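Local coordinates for protein tryptophan halogenase superfamily (Brevundimonas sp. BAL3, PDB 6FRL) that is a flavin-dependent halogenase that prefers bromination over chlorination, probably acting on aromatic substrates, at residues S13-G18 / R213-D218; T26-V31 / R177-A182; K40-E45 / A186-R191; D74-A79 / G170-H175. All blocks are in the same frame, centred on the assembly; numbering follows the deposited sequence.

Contact 1: residues S13-G18 / R213-D218; sequences SVVIVG and REVEGD
The hydroxyl of S13 takes up the backbone N-H of D218 at the start of strand 13-17. D218 N lies 3.1 Å from S13 OG and the angle at the hydrogen is 154°, so the bond is fairly straight. The torsion that permits it puts OG between the backbone N and the carbonyl carbon (chi1 57°), where it also rests 3.4 Å from G217 CA. The carboxylate of D218 turns to another partner, R12, with which OD2 forms a salt bridge. Two residues on, V15 reaches the same segment with both methyls. Its CG2 sits 3.5 Å from the carbonyl O of E216 and 3.8 Å from G217 CA, where glycine lets the methyl lie close to the backbone. CG1, anti to the backbone N (chi1 180°), meets V215 CG1 at 4.1 Å, the two side chains crossing obliquely. L207 of strand 204-209 also touches V15, and L209 touches V215. The example illustrates how two strands of different sheets can meet: one hydroxyl-to-backbone bond ties 13-18 to the chain just before strand 219-222, while the remaining contact is van der Waals, with V15 methyls against V215 and against the backbone of E216 and G217.

Contact 2: residues T26-V31 / R177-A182; sequences TAAALV and RAYAEA
A27 is the first residue of 26-31 to meet helix 169-182, placing its CB 4.0 Å from A180 CB. Such a meeting of alanines shows how small side chains let two helices come close, and the axes of the two short segments pass within 8.3 Å of each other at a crossing angle of 37°. A28 follows at the nearest point of the backbones, its CA 4.5 Å from that of A180. A180 CB comes within 4.0 Å of A28 N. The other neighbour of A28 is the ring of Y179: A28 CB touches CD1 at 3.7 Å, and the carbonyl O of A28 lies near the ring plane at its edge, 3.7 Å from CE1. Y179 CG is anti to its backbone N (chi1 -179°), and the ring beyond it lies beside A28; its hydroxyl bonds to the carbonyl O of L69. One turn after A27, V31 closes the contact with both methyls close to the carbonyl O of A180, CG2 at 3.7 Å and CG1 at 3.9 Å. No hydrogen bond joins the segments; the contact is largely buried, made of apolar side chains and the backbone carbonyls of A28 and A180. W24 and C185 also pack on A180, and I41 and V43 of strand 40-45 lie against helix 20-33. That helix follows strand 13-17 directly and carries part of a GxGxxG pattern at its start, an arrangement consistent with the strand-turn-helix of a Rossmann-type dinucleotide-binding fold, here with helix 169-182 laid beside it.

Contact 3: residues K40-E45 / A186-R191; sequences KITVVE and ARIDAR
E45 and R187 are joined by a salt bridge across two parallel strands at one side of the Rossmann-type sheet. R187 NE donates to E45 OE2 at 3.0 Å, with a nearly linear angle of 169°. The carboxylate oxygen lies at the edge of the guanidinium, near its plane, and is approached on its anti side, while the two flat groups are turned 74° apart. The arginine chain is extended from CG to NE. E45 CG lies between its own backbone N and carbonyl carbon (chi1 56°), the rest of the chain is extended, and the two side chains cross at about a right angle. W24 NE1 also bonds to OE2, so two donors grip one oxygen. R177 brings a like charge near R187, which the carboxylate may partly offset.

Beneath this pair, the backbones pair in parallel register, T42 with A186 through E45 with D189. A186 N gives its hydrogen to I41 O at 2.9 Å, V43 N to A186 O, I188 N to V43 O, and A190 N to E45 O at 3.1 Å; the bond from E45 N to I188 O is longer, at 3.3 Å. On the face carrying T42 and I188, T42 OG1 lies 3.6 Å from A186 CB, and T42 CG2 meets I188 CD1 at 3.9 Å.

Contact 4: residues D74-A79 / G170-H175; sequences DDVMRA and GLFAQH
Helix-helix packing joins helix 73-79 to helix 169-182, the short segments crossing at 127° with their axes 9.9 Å apart at closest approach. A79, V76, L171, F172 and H175 supply the contact, a worked case of two helices meeting through side chains and one backbone carbonyl, without a hydrogen bond between the segments. A79 CB approaches the imidazole of H175 obliquely, at 3.6 Å from ND1. NE2 of the same ring comes 4.2 Å from V76 CG2. The other methyl of V76 turns to the phenyl ring of F172, meeting it obliquely with CG1 4.0 Å from CE1; Y66 and L71 also touch V76, while I62 of helix 61-68 and L167 of strand 164-168 touch F172. Thus the two methyls of one valine divide between two aromatic rings of helix 169-182. On helix 73-79, R78 NH2 holds D75 OD1 in a salt bridge, and D74 OD1 lies farther from it in the same network. D168 OD1 accepts the backbone N-H of L171 near the start of helix 169-182. The side chain of L171 itself reaches the last residue of helix 73-79, with CD1 3.4 Å from the carbonyl O of A79.

Contacts 1, 2 and 3 gather around one Rossmann-type sheet. Strands 13-17 and 40-45 are neighbours in it, and the centres of contacts 1 and 3 lie about 8 Å apart. Contact 2, its centre about 12 Å from that of contact 3, packs on the sheet through A27 against I16 and V31 against I41. Helix 169-182 is shared by contacts 2 and 4 and is followed in the chain by strand 186-189, the outermost strand in contact 3. Contact 4 lies about 26 Å from contact 1 between centres. Along the chain, contacts 2 and 3 cross, contact 4 is nested inside both, and all three fall within the loop closed by contact 1, so distant sequence is gathered about the probable flavin-binding core.

Contact 1: residues S13-G18 / R213-D218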
# COMPACT_ATOMS: atom_id res chain seq x y z
N SER B 13 24.68 22.27 5.41
CA SER B 13 23.86 23.41 5.74
C SER B 13 22.53 23.38 4.97
O SER B 13 22.48 22.87 3.83
CB SER B 13 24.60 24.70 5.42
OG SER B 13 25.00 24.77 4.05
N VAL B 14 21.48 23.92 5.60
CA VAL B 14 20.15 23.95 5.02
C VAL B 14 19.57 25.34 5.23
O VAL B 14 19.58 25.86 6.37
CB VAL B 14 19.20 22.92 5.66
CG1 VAL B 14 17.78 23.02 5.05
CG2 VAL B 14 19.76 21.51 5.51
N VAL B 15 19.08 25.92 4.15
CA VAL B 15 18.52 27.26 4.21
C VAL B 15 17.06 27.20 3.81
O VAL B 15 16.74 26.80 2.69
CB VAL B 15 19.28 28.25 3.27
CG1 VAL B 15 18.67 29.66 3.35
CG2 VAL B 15 20.77 28.28 3.61
N ILE B 16 16.19 27.62 4.70
CA ILE B 16 14.77 27.52 4.49
C ILE B 16 14.33 28.93 4.17
O ILE B 16 14.47 29.83 5.00
CB ILE B 16 14.07 26.99 5.78
CG1 ILE B 16 14.53 25.57 6.08
CG2 ILE B 16 12.56 27.02 5.63
CD1 ILE B 16 14.14 25.08 7.44
N VAL B 17 13.74 29.10 2.98
CA VAL B 17 13.38 30.42 2.49
C VAL B 17 11.91 30.67 2.74
O VAL B 17 11.08 30.26 1.95
CB VAL B 17 13.70 30.53 1.00
CG1 VAL B 17 13.31 31.90 0.45
CG2 VAL B 17 15.16 30.17 0.74
N GLY B 18 11.60 31.38 3.83
CA GLY B 18 10.25 31.70 4.26
C GLY B 18 9.93 31.00 5.58
O GLY B 18 10.38 29.89 5.83
N ARG B 213 24.34 41.21 2.61
CA ARG B 213 24.82 39.94 3.15
C ARG B 213 24.43 38.79 2.23
O ARG B 213 23.39 38.83 1.54
CB ARG B 213 24.27 39.66 4.57
CG ARG B 213 24.94 40.43 5.71
CD ARG B 213 24.33 40.06 7.05
NE ARG B 213 22.97 40.61 7.20
CZ ARG B 213 22.02 40.10 8.00
NH1 ARG B 213 22.25 39.02 8.76
NH2 ARG B 213 20.82 40.69 8.05
N GLU B 214 25.28 37.78 2.21
CA GLU B 214 25.01 36.56 1.50
C GLU B 214 24.68 35.47 2.52
O GLU B 214 25.32 35.41 3.56
CB GLU B 214 26.21 36.14 0.65
CG GLU B 214 26.42 37.03 -0.59
CD GLU B 214 27.31 36.45 -1.65
OE1 GLU B 214 28.02 35.46 -1.41
OE2 GLU B 214 27.29 36.99 -2.76
N VAL B 215 23.69 34.63 2.20
CA VAL B 215 23.38 33.42 2.97
C VAL B 215 23.57 32.24 2.04
O VAL B 215 22.80 32.02 1.10
CB VAL B 215 21.93 33.42 3.50
CG1 VAL B 215 21.72 32.23 4.43
CG2 VAL B 215 21.61 34.75 4.19
N GLU B 216 24.64 31.50 2.31
CA GLU B 216 25.04 30.36 1.54
C GLU B 216 24.39 29.13 2.12
O GLU B 216 24.13 29.08 3.33
CB GLU B 216 26.55 30.16 1.63
CG GLU B 216 27.43 31.30 1.12
CD GLU B 216 28.90 30.99 1.26
OE1 GLU B 216 29.32 30.52 2.34
OE2 GLU B 216 29.63 31.22 0.27
N GLY B 217 24.16 28.14 1.25
CA GLY B 217 23.69 26.83 1.66
C GLY B 217 23.97 25.76 0.62
O GLY B 217 24.05 26.04 -0.56
N ASP B 218 24.11 24.53 1.08
CA ASP B 218 24.17 23.37 0.19
C ASP B 218 22.79 22.91 -0.31
O ASP B 218 22.69 22.42 -1.44
CB ASP B 218 24.84 22.21 0.92
CG ASP B 218 26.28 22.48 1.26
OD1 ASP B 218 26.87 23.43 0.65
OD2 ASP B 218 26.81 21.73 2.13

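Contact 2: residues T26-V31 / R177-A182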
# COMPACT_ATOMS: atom_id res chain seq x y z
N THR B 26 9.04 22.69 8.74
CA THR B 26 10.27 22.13 8.17
C THR B 26 11.50 22.27 9.14
O THR B 26 12.20 21.30 9.42
CB THR B 26 10.56 22.78 6.80
OG1 THR B 26 9.44 22.58 5.92
CG2 THR B 26 11.78 22.16 6.17
N ALA B 27 11.72 23.48 9.66
CA ALA B 27 12.82 23.74 10.59
C ALA B 27 12.74 22.86 11.82
O ALA B 27 13.76 22.25 12.21
CB ALA B 27 12.83 25.22 11.01
N ALA B 28 11.56 22.79 12.43
CA ALA B 28 11.41 21.99 13.66
C ALA B 28 11.66 20.49 13.41
O ALA B 28 12.38 19.83 14.20
CB ALA B 28 10.05 22.20 14.28
N ALA B 29 11.10 19.98 12.30
CA ALA B 29 11.24 18.57 11.92
C ALA B 29 12.70 18.21 11.63
O ALA B 29 13.18 17.21 12.14
CB ALA B 29 10.38 18.25 10.70
N LEU B 30 13.40 19.06 10.87
CA LEU B 30 14.82 18.83 10.57
C LEU B 30 15.73 19.03 11.81
O LEU B 30 16.72 18.29 11.98
CB LEU B 30 15.28 19.71 9.39
CG LEU B 30 14.59 19.44 8.06
CD1 LEU B 30 15.16 20.32 6.95
CD2 LEU B 30 14.69 17.96 7.67
N VAL B 31 15.40 19.99 12.67
CA VAL B 31 16.13 20.15 13.95
C VAL B 31 16.08 18.85 14.77
O VAL B 31 17.12 18.35 15.16
CB VAL B 31 15.64 21.40 14.74
CG1 VAL B 31 15.93 21.32 16.23
CG2 VAL B 31 16.29 22.67 14.17
N ARG B 177 8.66 27.60 15.88
CA ARG B 177 9.84 28.51 15.86
C ARG B 177 10.65 28.47 17.16
O ARG B 177 11.87 28.36 17.14
CB ARG B 177 9.44 29.95 15.58
CG ARG B 177 10.56 30.95 15.80
CD ARG B 177 10.19 32.37 15.44
NE ARG B 177 11.21 33.28 15.98
CZ ARG B 177 11.12 34.62 15.98
NH1 ARG B 177 10.06 35.25 15.50
NH2 ARG B 177 12.13 35.35 16.47
N ALA B 178 9.97 28.59 18.29
CA ALA B 178 10.63 28.52 19.59
C ALA B 178 11.26 27.13 19.78
O ALA B 178 12.38 27.04 20.29
CB ALA B 178 9.67 28.86 20.71
N TYR B 179 10.57 26.07 19.34
CA TYR B 179 11.14 24.71 19.35
C TYR B 179 12.39 24.59 18.49
O TYR B 179 13.36 23.96 18.89
CB TYR B 179 10.10 23.67 18.88
CG TYR B 179 10.57 22.23 18.86
CD1 TYR B 179 11.26 21.70 17.77
CD2 TYR B 179 10.29 21.39 19.93
CE1 TYR B 179 11.68 20.37 17.75
CE2 TYR B 179 10.70 20.06 19.94
CZ TYR B 179 11.39 19.55 18.84
OH TYR B 179 11.78 18.23 18.82
N ALA B 180 12.35 25.16 17.30
CA ALA B 180 13.44 25.01 16.36
C ALA B 180 14.70 25.77 16.83
O ALA B 180 15.83 25.22 16.77
CB ALA B 180 13.02 25.44 14.97
N GLU B 181 14.49 27.00 17.32
CA GLU B 181 15.56 27.87 17.83
C GLU B 181 16.26 27.28 19.05
O GLU B 181 17.47 27.41 19.19
CB GLU B 181 15.00 29.26 18.18
CG GLU B 181 14.90 30.19 16.98
CD GLU B 181 14.25 31.51 17.32
OE1 GLU B 181 13.77 31.67 18.47
OE2 GLU B 181 14.14 32.37 16.41
N ALA B 182 15.53 26.60 19.92
CA ALA B 182 16.16 25.96 21.08
C ALA B 182 17.07 24.80 20.69
O ALA B 182 17.93 24.42 21.47
CB ALA B 182 15.11 25.48 22.08

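Contact 3: residues K40-E45 / A186-R191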
# COMPACT_ATOMS: atom_id res chain seq x y z
N LYS B 40 24.00 22.78 9.85
CA LYS B 40 23.46 24.10 10.08
C LYS B 40 22.08 24.21 9.46
O LYS B 40 21.87 23.77 8.34
CB LYS B 40 24.42 25.19 9.60
CG LYS B 40 25.53 25.48 10.61
CD LYS B 40 26.38 26.67 10.19
CE LYS B 40 27.42 26.27 9.13
NZ LYS B 40 27.77 27.35 8.16
N ILE B 41 21.13 24.76 10.21
CA ILE B 41 19.83 25.06 9.67
C ILE B 41 19.55 26.51 9.99
O ILE B 41 19.73 26.98 11.12
CB ILE B 41 18.74 24.14 10.28
CG1 ILE B 41 19.06 22.65 10.01
CG2 ILE B 41 17.37 24.51 9.72
CD1 ILE B 41 18.24 21.70 10.85
N THR B 42 19.06 27.22 8.97
CA THR B 42 18.71 28.62 9.08
C THR B 42 17.41 28.88 8.29
O THR B 42 17.22 28.36 7.20
CB THR B 42 19.83 29.47 8.46
OG1 THR B 42 21.08 29.12 9.05
CG2 THR B 42 19.56 30.95 8.65
N VAL B 43 16.54 29.70 8.88
CA VAL B 43 15.33 30.20 8.24
C VAL B 43 15.57 31.70 7.92
O VAL B 43 16.16 32.41 8.72
CB VAL B 43 14.10 30.09 9.18
CG1 VAL B 43 12.88 30.82 8.61
CG2 VAL B 43 13.76 28.63 9.44
N VAL B 44 15.08 32.14 6.77
CA VAL B 44 15.12 33.52 6.33
C VAL B 44 13.69 33.99 6.04
O VAL B 44 13.07 33.52 5.11
CB VAL B 44 15.98 33.66 5.05
CG1 VAL B 44 16.02 35.11 4.58
CG2 VAL B 44 17.40 33.15 5.28
N GLU B 45 13.18 34.92 6.83
CA GLU B 45 11.81 35.46 6.68
C GLU B 45 11.80 36.95 7.01
O GLU B 45 12.79 37.47 7.54
CB GLU B 45 10.83 34.70 7.61
CG GLU B 45 11.19 34.70 9.10
CD GLU B 45 10.08 34.17 10.01
OE1 GLU B 45 8.91 34.04 9.58
OE2 GLU B 45 10.34 33.88 11.20
N ALA B 186 19.24 28.85 13.32
CA ALA B 186 19.43 30.31 13.13
C ALA B 186 18.22 30.96 12.48
O ALA B 186 17.51 30.33 11.71
CB ALA B 186 20.68 30.59 12.26
N ARG B 187 18.01 32.24 12.77
CA ARG B 187 16.90 33.01 12.19
C ARG B 187 17.43 34.36 11.73
O ARG B 187 18.18 35.01 12.46
CB ARG B 187 15.76 33.20 13.20
CG ARG B 187 14.62 34.07 12.63
CD ARG B 187 13.44 34.17 13.55
NE ARG B 187 12.42 35.09 13.03
CZ ARG B 187 12.41 36.42 13.16
NH1 ARG B 187 13.40 37.06 13.77
NH2 ARG B 187 11.40 37.13 12.64
N ILE B 188 17.05 34.77 10.52
CA ILE B 188 17.50 36.00 9.92
C ILE B 188 16.29 36.75 9.44
O ILE B 188 15.61 36.31 8.52
CB ILE B 188 18.42 35.74 8.72
CG1 ILE B 188 19.72 35.07 9.18
CG2 ILE B 188 18.71 37.05 7.98
CD1 ILE B 188 20.64 34.62 8.05
N ASP B 189 16.04 37.91 10.06
CA ASP B 189 14.95 38.80 9.67
C ASP B 189 15.49 39.73 8.59
O ASP B 189 16.35 40.55 8.87
CB ASP B 189 14.46 39.58 10.89
CG ASP B 189 13.14 40.31 10.64
OD1 ASP B 189 12.71 40.51 9.46
OD2 ASP B 189 12.53 40.70 11.66
N ALA B 190 14.99 39.58 7.36
CA ALA B 190 15.55 40.29 6.20
C ALA B 190 14.77 39.98 4.94
O ALA B 190 14.36 38.83 4.74
CB ALA B 190 17.00 39.90 6.00
N ARG B 191 14.57 40.99 4.10
CA ARG B 191 14.09 40.81 2.72
C ARG B 191 15.22 40.29 1.82
O ARG B 191 16.38 40.60 2.04
CB ARG B 191 13.56 42.12 2.13
CG ARG B 191 12.31 42.66 2.79
CD ARG B 191 11.77 43.87 2.02
NE ARG B 191 10.88 44.69 2.86
CZ ARG B 191 10.01 45.60 2.43
NH1 ARG B 191 9.84 45.86 1.13
NH2 ARG B 191 9.27 46.28 3.32

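Contact 4: residues D74-A79 / G170-H175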
# COMPACT_ATOMS: atom_id res chain seq x y z
N ASP B 74 -2.11 18.37 24.72
CA ASP B 74 -2.62 19.46 25.57
C ASP B 74 -1.77 20.74 25.49
O ASP B 74 -2.34 21.84 25.32
CB ASP B 74 -2.97 19.02 27.02
CG ASP B 74 -1.83 18.36 27.76
OD1 ASP B 74 -0.63 18.54 27.43
OD2 ASP B 74 -2.14 17.65 28.74
N ASP B 75 -0.45 20.62 25.54
CA ASP B 75 0.41 21.81 25.48
C ASP B 75 0.25 22.52 24.11
O ASP B 75 0.09 23.76 24.08
CB ASP B 75 1.89 21.47 25.75
CG ASP B 75 2.15 20.92 27.19
OD1 ASP B 75 1.47 21.33 28.20
OD2 ASP B 75 3.08 20.06 27.30
N VAL B 76 0.23 21.75 23.00
CA VAL B 76 0.09 22.38 21.66
C VAL B 76 -1.28 23.04 21.52
O VAL B 76 -1.39 24.14 20.94
CB VAL B 76 0.34 21.39 20.48
CG1 VAL B 76 0.08 22.04 19.13
CG2 VAL B 76 1.76 20.85 20.48
N MET B 77 -2.31 22.38 22.04
CA MET B 77 -3.68 22.91 21.96
C MET B 77 -3.84 24.19 22.76
O MET B 77 -4.37 25.16 22.21
CB MET B 77 -4.74 21.87 22.35
CG MET B 77 -4.90 20.78 21.30
SD MET B 77 -6.16 19.64 21.79
CE MET B 77 -7.63 20.59 21.36
N ARG B 78 -3.37 24.19 24.01
CA ARG B 78 -3.33 25.42 24.83
C ARG B 78 -2.68 26.57 24.08
O ARG B 78 -3.19 27.67 24.07
CB ARG B 78 -2.62 25.22 26.19
CG ARG B 78 -3.56 24.96 27.38
CD ARG B 78 -2.86 24.91 28.73
NE ARG B 78 -2.00 23.73 28.78
CZ ARG B 78 -2.35 22.52 29.21
NH1 ARG B 78 -3.55 22.29 29.70
NH2 ARG B 78 -1.46 21.53 29.17
N ALA B 79 -1.54 26.30 23.44
CA ALA B 79 -0.73 27.37 22.85
C ALA B 79 -1.33 27.88 21.54
O ALA B 79 -1.02 29.01 21.12
CB ALA B 79 0.72 26.92 22.66
N GLY B 170 -0.84 30.75 12.76
CA GLY B 170 0.16 31.72 13.22
C GLY B 170 0.74 31.34 14.58
O GLY B 170 1.95 31.32 14.74
N LEU B 171 -0.11 31.00 15.55
CA LEU B 171 0.38 30.55 16.87
C LEU B 171 1.15 29.24 16.75
O LEU B 171 2.17 29.08 17.41
CB LEU B 171 -0.77 30.40 17.88
CG LEU B 171 -1.55 31.69 18.24
CD1 LEU B 171 -2.65 31.39 19.27
CD2 LEU B 171 -0.59 32.79 18.76
N PHE B 172 0.65 28.31 15.92
CA PHE B 172 1.33 27.04 15.65
C PHE B 172 2.72 27.33 15.07
O PHE B 172 3.72 26.76 15.55
CB PHE B 172 0.51 26.16 14.70
CG PHE B 172 1.02 24.75 14.55
CD1 PHE B 172 1.30 23.98 15.65
CD2 PHE B 172 1.14 24.17 13.28
CE1 PHE B 172 1.71 22.65 15.50
CE2 PHE B 172 1.57 22.85 13.12
CZ PHE B 172 1.85 22.10 14.24
N ALA B 173 2.80 28.25 14.12
CA ALA B 173 4.12 28.65 13.58
C ALA B 173 5.05 29.21 14.67
O ALA B 173 6.20 28.82 14.74
CB ALA B 173 3.98 29.64 12.42
N GLN B 174 4.54 30.07 15.53
CA GLN B 174 5.32 30.60 16.66
C GLN B 174 5.81 29.50 17.63
O GLN B 174 6.99 29.50 18.00
CB GLN B 174 4.56 31.71 17.41
CG GLN B 174 4.43 33.01 16.60
CD GLN B 174 3.86 34.20 17.43
OE1 GLN B 174 3.92 34.24 18.69
NE2 GLN B 174 3.29 35.16 16.71
N HIS B 175 4.96 28.56 17.99
CA HIS B 175 5.36 27.45 18.86
C HIS B 175 6.52 26.60 18.26
O HIS B 175 7.51 26.29 18.92
CB HIS B 175 4.10 26.61 19.14
CG HIS B 175 4.24 25.63 20.26
ND1 HIS B 175 4.03 25.97 21.58
CD2 HIS B 175 4.47 24.29 20.25
CE1 HIS B 175 4.15 24.90 22.34
NE2 HIS B 175 4.42 23.86 21.55